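Local coordinates for protein 4-amino-4-deoxychorismate lyase (Legionella pneumophila, PDB 3LUL) that belongs to the class IV aminotransferase family of fold and carries pyridoxal phosphate bound covalently to a lysine, at residues Thr223-Arg226 against Ile227-Asp231. Residues are numbered along the deposited sequence; the frame is centred on the assembly and turned at random. Where two conformers were deposited one is given.
Sequences TKKR and IEDAD
Two neighbouring lysines, Lys225 and Lys224, each hold CG anti to the backbone N, on the side of the carbonyl carbon (chi1 -177° and -172°), whereas Asp229 and Glu228, four residues later, set CG beside their own N, anti to the carbonyl carbon. The pairs are spaced i to i+4, a separation that brings side chains to the same side of a helix. Lys225 bends at its last torsion (chi4 44°), which turns the ammonium group onto the carboxylate of Asp229: NZ lies 2.8 Å from OD2 and meets its syn lone pair. Lys224 stays extended and runs past the carboxylate of Glu228, so that its CE, 3.3 Å from Glu228 OE2, comes nearer than its NZ. That salt bridge is accordingly long, with Lys224 NZ 3.8 Å from Glu228 OE2, and a water bridges the pair, accepting from the lysine and donating to the carboxylate. The stronger polar partner of Lys224 NZ is Asp249, in a salt bridge.

Beneath the side chains, Glu228 N reaches Lys224 O at 3.0 Å in the carbonyl plane, and Asp229 N bonds to Lys225 O at the same length but tilted from that plane. Thr223 is the N-cap: its OG1 accepts a weak bond from Arg226 N at 3.3 Å. Ile227 is buried against Leu164 and Phe166 of strand 162-167, while Arg226 NH2 forms a salt bridge with Glu184 and the side chain makes a cation-pi contact with Tyr189; these contacts place helix 224-228, on the connection between strands 217-219 and 232-237, against the sheet. With the lysines first and the acids after them, the order is the less favourable one for the helix dipole, and the ion pairs probably compensate in part; the short Lys225–Asp229 bridge is direct, whereas Lys224 divides its charge between Asp249 and the long, water-bridged pair with Glu228.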
# COMPACT_ATOMS: atom_id res chain seq x y z
N THR B 223 -20.38 1.64 16.27
CA THR B 223 -21.10 1.17 15.07
C THR B 223 -21.50 2.39 14.21
O THR B 223 -21.41 3.55 14.66
CB THR B 223 -22.36 0.42 15.48
OG1 THR B 223 -23.17 1.31 16.24
CG2 THR B 223 -22.03 -0.79 16.34
N LYS B 224 -21.98 2.12 13.00
CA LYS B 224 -22.45 3.19 12.10
C LYS B 224 -23.66 3.91 12.72
O LYS B 224 -23.80 5.13 12.60
CB LYS B 224 -22.81 2.65 10.72
CG LYS B 224 -23.11 3.73 9.69
CD LYS B 224 -23.34 3.15 8.31
CE LYS B 224 -23.57 4.26 7.30
NZ LYS B 224 -24.34 3.81 6.10
N LYS B 225 -24.48 3.13 13.41
CA LYS B 225 -25.65 3.66 14.11
C LYS B 225 -25.26 4.67 15.19
O LYS B 225 -25.96 5.66 15.37
CB LYS B 225 -26.49 2.53 14.71
CG LYS B 225 -27.77 3.05 15.42
CD LYS B 225 -28.65 1.93 15.94
CE LYS B 225 -29.65 2.45 17.00
NZ LYS B 225 -30.30 3.74 16.63
N ARG B 226 -24.15 4.45 15.91
CA ARG B 226 -23.65 5.47 16.86
C ARG B 226 -23.33 6.79 16.20
O ARG B 226 -23.60 7.86 16.78
CB ARG B 226 -22.41 4.99 17.61
CG ARG B 226 -22.64 3.84 18.54
CD ARG B 226 -23.63 4.16 19.62
NE ARG B 226 -23.28 5.37 20.36
CZ ARG B 226 -22.52 5.43 21.45
NH1 ARG B 226 -21.98 4.33 21.98
NH2 ARG B 226 -22.28 6.61 22.03
N ILE B 227 -22.73 6.75 15.01
CA ILE B 227 -22.39 7.97 14.29
C ILE B 227 -23.67 8.67 13.86
O ILE B 227 -23.85 9.88 14.08
CB ILE B 227 -21.52 7.71 13.04
CG1 ILE B 227 -20.27 6.94 13.40
CG2 ILE B 227 -21.09 8.99 12.39
CD1 ILE B 227 -19.57 6.34 12.16
N GLU B 228 -24.59 7.90 13.28
CA GLU B 228 -25.84 8.45 12.75
C GLU B 228 -26.64 9.16 13.84
O GLU B 228 -27.27 10.17 13.59
CB GLU B 228 -26.66 7.34 12.08
CG GLU B 228 -25.94 6.86 10.81
CD GLU B 228 -26.51 5.60 10.18
OE1 GLU B 228 -27.24 4.84 10.85
OE2 GLU B 228 -26.18 5.37 9.00
N ASP B 229 -26.58 8.61 15.05
CA ASP B 229 -27.26 9.17 16.23
C ASP B 229 -26.48 10.26 17.00
O ASP B 229 -27.02 10.81 17.96
CB ASP B 229 -27.66 8.06 17.21
CG ASP B 229 -28.77 7.14 16.66
OD1 ASP B 229 -29.36 7.44 15.60
OD2 ASP B 229 -29.02 6.10 17.31
N ALA B 230 -25.26 10.58 16.59
CA ALA B 230 -24.43 11.59 17.28
C ALA B 230 -24.99 13.01 17.21
O ALA B 230 -25.66 13.35 16.24
CB ALA B 230 -23.01 11.58 16.70
N ASP B 231 -24.68 13.84 18.21
CA ASP B 231 -25.02 15.25 18.18
C ASP B 231 -24.11 16.00 17.21
O ASP B 231 -24.56 16.91 16.49
CB ASP B 231 -24.96 15.88 19.59
CG ASP B 231 -26.03 15.32 20.52
OD1 ASP B 231 -27.14 14.98 20.02
OD2 ASP B 231 -25.78 15.22 21.74
O HOH W 1 -26.89 3.01 7.77